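Side-chain contacts in ricin B lectin (PDB 3VSF), which acts as an exo-beta-1,3-galactanase, pairing a family 43 glycoside hydrolase domain with a ricin-type beta-trefoil module that binds galactose: residues A[42-45]-A[46-50]; A[107-110]-A[111-114]; A[438-441]-A[442-446]. All coordinates share one frame; numbering follows the deposited sequence.

Interaction 1: A[42-45]-A[46-50]; sequences IVNG and TQFKD
T46 folds back on V43 through one polar bond: its OG1 donates to V43 O at 2.6 Å. The hydroxyl meets the carbonyl nearly end-on, with a C=O...donor angle of 159°, close to the carbonyl plane. Its chi1 of 74° sets OG1 between the backbone N and carbonyl carbon, within bonding distance of V43, last residue of strand 41-43. V43-T46 is a distorted, type II-like beta turn in which the hydroxyl bond stands in for the usual backbone one; G45, third in it, has the positive phi of 73° that glycine adopts easily. Threonine suits the place because its other branch is greasy: T46 CG2 lies 3.7 Å from V43 CG1.

The second apolar contact brings in F48. Its ring tip, CZ, lies 3.3 Å from I42 CG2, the side chains crossing at about a right angle. At the ring's edge, CE1 comes 3.6 Å from V43 O, and T46 OG1 lies in the ring plane, so both oxygens meet the C-H rim.

The turn runs off strand 41-43, which pairs with strand 343-347 through I42 and V344. On strand 322-330, W325 packs edge-to-face with F48, and its backbone N donates to N44 OD1.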
ATOM      1  N   ILE A  42       3.612  -1.234  13.577  1.00 78.11           N
ATOM      2  CA  ILE A  42       3.261   0.097  13.101  1.00 75.39           C
ATOM      3  C   ILE A  42       1.751   0.306  13.129  1.00 73.15           C
ATOM      4  O   ILE A  42       0.986  -0.608  12.823  1.00 74.45           O
ATOM      5  CB  ILE A  42       3.756   0.322  11.662  1.00 74.72           C
ATOM      6  CG1 ILE A  42       5.241  -0.025  11.545  1.00 76.80           C
ATOM      7  CG2 ILE A  42       3.501   1.752  11.230  1.00 75.53           C
ATOM      8  CD1 ILE A  42       5.791   0.133  10.146  1.00 77.33           C
ATOM      9  N   VAL A  43       1.328   1.512  13.493  1.00 70.73           N
ATOM     10  CA  VAL A  43      -0.091   1.847  13.523  1.00 72.96           C
ATOM     11  C   VAL A  43      -0.446   2.803  12.389  1.00 73.08           C
ATOM     12  O   VAL A  43      -0.069   3.972  12.415  1.00 77.69           O
ATOM     13  CB  VAL A  43      -0.489   2.489  14.864  1.00 73.23           C
ATOM     14  CG1 VAL A  43      -1.987   2.752  14.900  1.00 73.42           C
ATOM     15  CG2 VAL A  43      -0.071   1.598  16.021  1.00 71.49           C
ATOM     16  N   ASN A  44      -1.170   2.300  11.395  1.00 72.05           N
ATOM     17  CA  ASN A  44      -1.561   3.111  10.247  1.00 69.11           C
ATOM     18  C   ASN A  44      -2.560   4.202  10.611  1.00 71.22           C
ATOM     19  O   ASN A  44      -3.201   4.147  11.661  1.00 71.48           O
ATOM     20  CB  ASN A  44      -2.123   2.230   9.130  1.00 67.39           C
ATOM     21  CG  ASN A  44      -1.072   1.327   8.516  1.00 69.40           C
ATOM     22  OD1 ASN A  44       0.094   1.702   8.403  1.00 72.45           O
ATOM     23  ND2 ASN A  44      -1.482   0.130   8.117  1.00 69.71           N
ATOM     24  N   GLY A  45      -2.688   5.194   9.735  1.00 73.52           N
ATOM     25  CA  GLY A  45      -3.584   6.311   9.971  1.00 74.51           C
ATOM     26  C   GLY A  45      -3.056   7.248  11.038  1.00 75.59           C
ATOM     27  O   GLY A  45      -3.812   8.016  11.634  1.00 74.43           O
ATOM     28  N   THR A  46      -1.750   7.181  11.282  1.00 75.37           N
ATOM     29  CA  THR A  46      -1.111   8.027  12.285  1.00 77.24           C
ATOM     30  C   THR A  46       0.178   8.638  11.745  1.00 76.18           C
ATOM     31  O   THR A  46       0.598   8.343  10.626  1.00 75.84           O
ATOM     32  CB  THR A  46      -0.773   7.234  13.563  1.00 78.56           C
ATOM     33  OG1 THR A  46       0.355   6.383  13.321  1.00 76.22           O
ATOM     34  CG2 THR A  46      -1.961   6.391  14.005  1.00 73.85           C
ATOM     35  N   GLN A  47       0.799   9.493  12.551  1.00 76.99           N
ATOM     36  CA  GLN A  47       2.090  10.068  12.205  1.00 75.95           C
ATOM     37  C   GLN A  47       3.193   9.414  13.025  1.00 75.63           C
ATOM     38  O   GLN A  47       3.312   9.657  14.226  1.00 76.69           O
ATOM     39  CB  GLN A  47       2.090  11.581  12.430  1.00 77.42           C
ATOM     40  CG  GLN A  47       1.204  12.351  11.466  1.00 79.93           C
ATOM     41  CD  GLN A  47       1.340  13.853  11.620  1.00 84.59           C
ATOM     42  OE1 GLN A  47       1.699  14.350  12.687  1.00 85.26           O
ATOM     43  NE2 GLN A  47       1.060  14.584  10.549  1.00 83.67           N
ATOM     44  N   PHE A  48       3.993   8.576  12.371  1.00 75.03           N
ATOM     45  CA  PHE A  48       5.066   7.858  13.048  1.00 78.06           C
ATOM     46  C   PHE A  48       6.019   8.843  13.714  1.00 82.20           C
ATOM     47  O   PHE A  48       6.254   9.936  13.200  1.00 82.62           O
ATOM     48  CB  PHE A  48       5.837   6.981  12.060  1.00 77.20           C
ATOM     49  CG  PHE A  48       4.960   6.141  11.175  1.00 77.28           C
ATOM     50  CD1 PHE A  48       3.655   5.852  11.537  1.00 79.06           C
ATOM     51  CD2 PHE A  48       5.444   5.641   9.977  1.00 77.10           C
ATOM     52  CE1 PHE A  48       2.848   5.082  10.721  1.00 77.45           C
ATOM     53  CE2 PHE A  48       4.644   4.870   9.156  1.00 76.42           C
ATOM     54  CZ  PHE A  48       3.344   4.592   9.527  1.00 77.89           C
ATOM     55  N   LYS A  49       6.564   8.454  14.861  1.00 81.48           N
ATOM     56  CA  LYS A  49       7.514   9.299  15.573  1.00 82.37           C
ATOM     57  C   LYS A  49       8.921   8.718  15.527  1.00 83.39           C
ATOM     58  O   LYS A  49       9.112   7.515  15.709  1.00 78.84           O
ATOM     59  CB  LYS A  49       7.075   9.508  17.024  1.00 81.77           C
ATOM     60  CG  LYS A  49       5.846  10.387  17.183  1.00 78.06           C
ATOM     61  CD  LYS A  49       5.606  10.727  18.643  1.00 82.50           C
ATOM     62  CE  LYS A  49       4.466  11.719  18.802  1.00 86.56           C
ATOM     63  NZ  LYS A  49       4.271  12.114  20.225  1.00 87.31           N
ATOM     64  N   ASP A  50       9.903   9.578  15.278  1.00 86.38           N
ATOM     65  CA  ASP A  50      11.297   9.157  15.252  1.00 86.45           C
ATOM     66  C   ASP A  50      11.782   8.812  16.656  1.00 88.58           C
ATOM     67  O   ASP A  50      11.063   9.009  17.636  1.00 88.33           O
ATOM     68  CB  ASP A  50      12.180  10.243  14.631  1.00 87.33           C
ATOM     69  CG  ASP A  50      12.035  11.584  15.326  1.00 90.01           C
ATOM     70  OD1 ASP A  50      11.857  11.602  16.562  1.00 90.37           O
ATOM     71  OD2 ASP A  50      12.101  12.622  14.634  1.00 89.70           O
TER

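Interaction 2: A[107-110]-A[111-114]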
ATOM      1  N   ASN A 107      17.581  26.303   1.016  1.00 85.09           N
ATOM      2  CA  ASN A 107      18.814  27.075   0.934  1.00 84.66           C
ATOM      3  C   ASN A 107      19.809  26.452  -0.040  1.00 84.34           C
ATOM      4  O   ASN A 107      20.785  27.087  -0.437  1.00 88.16           O
ATOM      5  CB  ASN A 107      19.457  27.201   2.317  1.00 85.75           C
ATOM      6  CG  ASN A 107      18.533  27.837   3.337  1.00 90.68           C
ATOM      7  OD1 ASN A 107      17.719  28.699   3.002  1.00 89.05           O
ATOM      8  ND2 ASN A 107      18.654  27.414   4.590  1.00 89.67           N
ATOM      9  N   SER A 108      19.554  25.203  -0.420  1.00 82.73           N
ATOM     10  CA  SER A 108      20.449  24.467  -1.307  1.00 83.55           C
ATOM     11  C   SER A 108      20.639  25.157  -2.656  1.00 79.64           C
ATOM     12  O   SER A 108      21.666  24.981  -3.311  1.00 76.76           O
ATOM     13  CB  SER A 108      19.940  23.037  -1.517  1.00 79.67           C
ATOM     14  OG  SER A 108      19.955  22.304  -0.306  1.00 77.66           O
ATOM     15  N   ALA A 109      19.645  25.938  -3.068  1.00 80.70           N
ATOM     16  CA  ALA A 109      19.692  26.614  -4.362  1.00 83.43           C
ATOM     17  C   ALA A 109      18.825  27.871  -4.363  1.00 85.13           C
ATOM     18  O   ALA A 109      17.919  28.003  -3.541  1.00 85.65           O
ATOM     19  CB  ALA A 109      19.257  25.663  -5.470  1.00 84.29           C
ATOM     20  N   PRO A 110      19.103  28.800  -5.291  1.00 89.61           N
ATOM     21  CA  PRO A 110      18.348  30.053  -5.385  1.00 90.61           C
ATOM     22  C   PRO A 110      16.884  29.832  -5.757  1.00 87.94           C
ATOM     23  O   PRO A 110      16.007  30.508  -5.219  1.00 88.79           O
ATOM     24  CB  PRO A 110      19.069  30.811  -6.506  1.00 89.24           C
ATOM     25  CG  PRO A 110      19.744  29.752  -7.308  1.00 90.59           C
ATOM     26  CD  PRO A 110      20.163  28.719  -6.311  1.00 90.03           C
ATOM     27  N   GLU A 111      16.625  28.900  -6.669  1.00 83.75           N
ATOM     28  CA  GLU A 111      15.262  28.640  -7.115  1.00 82.71           C
ATOM     29  C   GLU A 111      14.511  27.725  -6.152  1.00 81.97           C
ATOM     30  O   GLU A 111      13.318  27.475  -6.321  1.00 78.43           O
ATOM     31  CB  GLU A 111      15.254  28.052  -8.529  1.00 79.08           C
ATOM     32  CG  GLU A 111      16.026  26.754  -8.676  1.00 77.58           C
ATOM     33  CD  GLU A 111      15.989  26.217 -10.093  1.00 77.47           C
ATOM     34  OE1 GLU A 111      15.324  26.840 -10.948  1.00 76.88           O
ATOM     35  OE2 GLU A 111      16.622  25.174 -10.353  1.00 77.45           O
ATOM     36  N   LEU A 112      15.215  27.229  -5.140  1.00 83.53           N
ATOM     37  CA  LEU A 112      14.593  26.393  -4.120  1.00 82.19           C
ATOM     38  C   LEU A 112      14.092  27.240  -2.955  1.00 83.97           C
ATOM     39  O   LEU A 112      13.513  26.720  -2.002  1.00 87.77           O
ATOM     40  CB  LEU A 112      15.570  25.329  -3.617  1.00 80.39           C
ATOM     41  CG  LEU A 112      16.031  24.290  -4.641  1.00 80.36           C
ATOM     42  CD1 LEU A 112      16.974  23.287  -3.994  1.00 78.79           C
ATOM     43  CD2 LEU A 112      14.837  23.585  -5.265  1.00 77.12           C
ATOM     44  N   ASN A 113      14.319  28.546  -3.038  1.00 85.20           N
ATOM     45  CA  ASN A 113      13.873  29.468  -2.000  1.00 86.98           C
ATOM     46  C   ASN A 113      12.354  29.578  -1.947  1.00 84.01           C
ATOM     47  O   ASN A 113      11.738  29.330  -0.911  1.00 86.57           O
ATOM     48  CB  ASN A 113      14.492  30.852  -2.209  1.00 91.07           C
ATOM     49  CG  ASN A 113      15.981  30.878  -1.920  1.00 89.27           C
ATOM     50  OD1 ASN A 113      16.785  30.367  -2.698  1.00 85.78           O
ATOM     51  ND2 ASN A 113      16.356  31.481  -0.798  1.00 88.59           N
ATOM     52  N   HIS A 114      11.756  29.945  -3.073  1.00 84.14           N
ATOM     53  CA  HIS A 114      10.314  30.137  -3.145  1.00 85.17           C
ATOM     54  C   HIS A 114       9.711  29.219  -4.203  1.00 84.40           C
ATOM     55  O   HIS A 114       9.495  29.630  -5.344  1.00 84.60           O
ATOM     56  CB  HIS A 114      10.001  31.600  -3.469  1.00 84.91           C
ATOM     57  CG  HIS A 114       8.546  31.940  -3.397  1.00 90.00           C
ATOM     58  ND1 HIS A 114       7.915  32.268  -2.216  1.00 92.89           N
ATOM     59  CD2 HIS A 114       7.599  32.011  -4.362  1.00 89.30           C
ATOM     60  CE1 HIS A 114       6.641  32.522  -2.456  1.00 91.71           C
ATOM     61  NE2 HIS A 114       6.423  32.374  -3.751  1.00 91.58           N
TER
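A109 O takes a hydrogen bond from L112 N at 3.2 Å, closing a type I beta turn with P110 and E111 at its corners. The amide comes over the flat of the carbonyl, 72° out of its plane, instead of meeting a lone pair, which with its length makes this a modest bond. A weak bond from N113 N to P110 O, 3.4 Å long, begins a second turn overlapping the first. Proline suits the first corner: its ring holds phi near -65°, and the position asks for no backbone N-H.

The turn belongs to the family 43 beta-propeller, on the link from strand 98-105, the last of one four-stranded blade, to strand 116-124, the first of the next. E111 lies on this link with its polar groups directed to that next blade. Its extended side chain carries OE2 to the hydroxyl of Y162 and OE1 weakly to that of S165, while its carbonyl accepts from the indole of W137. Glutamate fits because both carboxylate oxygens find hydroxyl partners.

The buried L112, last residue of the turn, supplies the apolar contact, and both it and A109 also touch Y162. A109, with a single methyl, allows the leucine branch to come close. S108 adds its CB to the same patch, while its OG is bound to the backbone N of S105. With CG of L112 beside its own backbone N (chi1 -64°), that atom rests 3.6 Å from A109 CB, and L112 CD1 reaches on to S108 CB at 3.9 Å.

Interaction 3: A[438-441]-A[442-446]; sequences TSNG and GYNQH
The amides of N440 and Q445 lie almost parallel, their planes 16° apart, though the side chains cross at about a right angle. Q445 NE2 lies above the plane of the N440 amide but off its OD1/ND2 end, 3.6 Å from N440 CG, so the groups step past each other without stacking. The H446 imidazole has G442 O over the rim of one face and its CE1 at the edge of the Y443 ring, in that ring's plane; G441 O approaches it obliquely, 4.0 Å from H446 NE2.

Q445 is the glutamine of the Q-x-W repeat that marks ricin-type beta-trefoils. Its amide works in both directions: NE2 donates to T438 O at 2.9 Å, nearly straight and almost within its own amide plane, and OE1 receives N440 N at 3.2 Å. The acceptor and donor ends thus clip one length of backbone, a task suited to a carboxamide on a long chain. NE2 also donates to OD2 of D422.

N440 closes an Asx turn, its OD1 accepting G442 N at 3.0 Å, with chi1 at 58° bringing the short amide over its own backbone. G442 leaves room for N440 OD1 and N444 OD1, and its carbonyl takes Q445 N to start the 3-10 segment 443-445.

N440, N444, D422 and D425 are galactose-binding residues of this protein, although no sugar is bound here; N444 ND2 is held by V423 O. Directional amide bonds dominate the contact: Q445, a second-shell residue, ties the N440 backbone to D422 and so probably helps fix the spacing of two groups that meet the sugar.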
ATOM      1  N   THR A 438      -9.014 -11.221   1.378  1.00 58.15           N
ATOM      2  CA  THR A 438      -8.033 -10.266   1.873  1.00 54.14           C
ATOM      3  C   THR A 438      -8.734  -9.186   2.686  1.00 52.51           C
ATOM      4  O   THR A 438      -9.807  -8.716   2.310  1.00 54.95           O
ATOM      5  CB  THR A 438      -7.273  -9.603   0.713  1.00 59.12           C
ATOM      6  OG1 THR A 438      -8.019  -8.481   0.228  1.00 62.54           O
ATOM      7  CG2 THR A 438      -7.070 -10.594  -0.421  1.00 58.24           C
ATOM      8  N   SER A 439      -8.133  -8.797   3.805  1.00 51.46           N
ATOM      9  CA  SER A 439      -8.713  -7.760   4.648  1.00 54.10           C
ATOM     10  C   SER A 439      -8.760  -6.435   3.894  1.00 57.13           C
ATOM     11  O   SER A 439      -7.764  -6.010   3.312  1.00 55.54           O
ATOM     12  CB  SER A 439      -7.915  -7.606   5.943  1.00 54.77           C
ATOM     13  OG  SER A 439      -8.510  -6.644   6.795  1.00 57.82           O
ATOM     14  N   ASN A 440      -9.921  -5.789   3.902  1.00 54.40           N
ATOM     15  CA  ASN A 440     -10.091  -4.531   3.181  1.00 53.38           C
ATOM     16  C   ASN A 440     -10.997  -3.540   3.906  1.00 55.31           C
ATOM     17  O   ASN A 440     -11.546  -2.624   3.292  1.00 53.91           O
ATOM     18  CB  ASN A 440     -10.612  -4.789   1.766  1.00 54.31           C
ATOM     19  CG  ASN A 440     -11.924  -5.547   1.755  1.00 52.86           C
ATOM     20  OD1 ASN A 440     -12.735  -5.423   2.672  1.00 50.47           O
ATOM     21  ND2 ASN A 440     -12.137  -6.340   0.713  1.00 52.25           N
ATOM     22  N   GLY A 441     -11.149  -3.731   5.212  1.00 55.03           N
ATOM     23  CA  GLY A 441     -11.921  -2.819   6.037  1.00 50.23           C
ATOM     24  C   GLY A 441     -13.394  -2.763   5.684  1.00 51.90           C
ATOM     25  O   GLY A 441     -14.140  -1.950   6.230  1.00 51.48           O
ATOM     26  N   GLY A 442     -13.818  -3.630   4.769  1.00 51.13           N
ATOM     27  CA  GLY A 442     -15.209  -3.677   4.357  1.00 53.07           C
ATOM     28  C   GLY A 442     -16.116  -4.163   5.471  1.00 57.28           C
ATOM     29  O   GLY A 442     -15.716  -4.990   6.290  1.00 55.61           O
ATOM     30  N   TYR A 443     -17.341  -3.646   5.504  1.00 58.73           N
ATOM     31  CA  TYR A 443     -18.305  -4.041   6.524  1.00 59.30           C
ATOM     32  C   TYR A 443     -18.692  -5.512   6.404  1.00 59.64           C
ATOM     33  O   TYR A 443     -19.122  -6.130   7.376  1.00 60.73           O
ATOM     34  CB  TYR A 443     -19.555  -3.158   6.463  1.00 65.81           C
ATOM     35  CG  TYR A 443     -19.422  -1.865   7.234  1.00 69.02           C
ATOM     36  CD1 TYR A 443     -18.324  -1.634   8.053  1.00 69.35           C
ATOM     37  CD2 TYR A 443     -20.399  -0.882   7.153  1.00 72.16           C
ATOM     38  CE1 TYR A 443     -18.198  -0.456   8.763  1.00 72.67           C
ATOM     39  CE2 TYR A 443     -20.281   0.301   7.861  1.00 76.83           C
ATOM     40  CZ  TYR A 443     -19.179   0.508   8.664  1.00 77.71           C
ATOM     41  OH  TYR A 443     -19.057   1.682   9.373  1.00 80.91           O
ATOM     42  N   ASN A 444     -18.535  -6.067   5.207  1.00 56.45           N
ATOM     43  CA  ASN A 444     -18.829  -7.476   4.982  1.00 53.80           C
ATOM     44  C   ASN A 444     -17.762  -8.380   5.590  1.00 53.76           C
ATOM     45  O   ASN A 444     -17.741  -9.585   5.342  1.00 56.71           O
ATOM     46  CB  ASN A 444     -18.990  -7.766   3.488  1.00 55.88           C
ATOM     47  CG  ASN A 444     -17.729  -7.473   2.699  1.00 57.59           C
ATOM     48  OD1 ASN A 444     -16.952  -6.585   3.050  1.00 58.01           O
ATOM     49  ND2 ASN A 444     -17.520  -8.221   1.622  1.00 58.47           N
ATOM     50  N   GLN A 445     -16.875  -7.786   6.383  1.00 52.60           N
ATOM     51  CA  GLN A 445     -15.837  -8.534   7.081  1.00 50.71           C
ATOM     52  C   GLN A 445     -15.908  -8.269   8.581  1.00 54.04           C
ATOM     53  O   GLN A 445     -15.070  -8.747   9.347  1.00 56.91           O
ATOM     54  CB  GLN A 445     -14.451  -8.172   6.542  1.00 50.56           C
ATOM     55  CG  GLN A 445     -14.261  -8.490   5.069  1.00 52.41           C
ATOM     56  CD  GLN A 445     -12.835  -8.273   4.599  1.00 53.09           C
ATOM     57  OE1 GLN A 445     -11.998  -7.756   5.338  1.00 56.87           O
ATOM     58  NE2 GLN A 445     -12.553  -8.671   3.363  1.00 51.33           N
ATOM     59  N   HIS A 446     -16.915  -7.502   8.990  1.00 51.46           N
ATOM     60  CA  HIS A 446     -17.137  -7.213  10.401  1.00 57.21           C
ATOM     61  C   HIS A 446     -18.288  -8.051  10.948  1.00 60.04           C
ATOM     62  O   HIS A 446     -19.362  -8.113  10.348  1.00 59.74           O
ATOM     63  CB  HIS A 446     -17.421  -5.725  10.607  1.00 59.91           C
ATOM     64  CG  HIS A 446     -16.264  -4.837  10.270  1.00 61.42           C
ATOM     65  ND1 HIS A 446     -16.333  -3.463  10.345  1.00 61.69           N
ATOM     66  CD2 HIS A 446     -15.008  -5.128   9.858  1.00 58.19           C
ATOM     67  CE1 HIS A 446     -15.169  -2.945   9.992  1.00 62.04           C
ATOM     68  NE2 HIS A 446     -14.349  -3.935   9.692  1.00 57.83           N
TER

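All three contacts are local turns in one chain, serving different parts of it. Interaction 2 lies in the family 43 propeller, interaction 1 packs against strand 322-330 of it from a small separate sheet, and interaction 3 lies in the lectin module. Interaction 1 is partly buried and mixes one hydroxyl bond with aromatic packing. Interaction 2 lies at the surface, about 46 Å between centres from interaction 3 and across the chain's centre; backbone bonds and a small aliphatic patch suffice there. Interaction 3, again partly buried, relies on side-chain amides and holds sugar-binding residues, whereas the other two lie away from that site. No two of them touch or share a sheet.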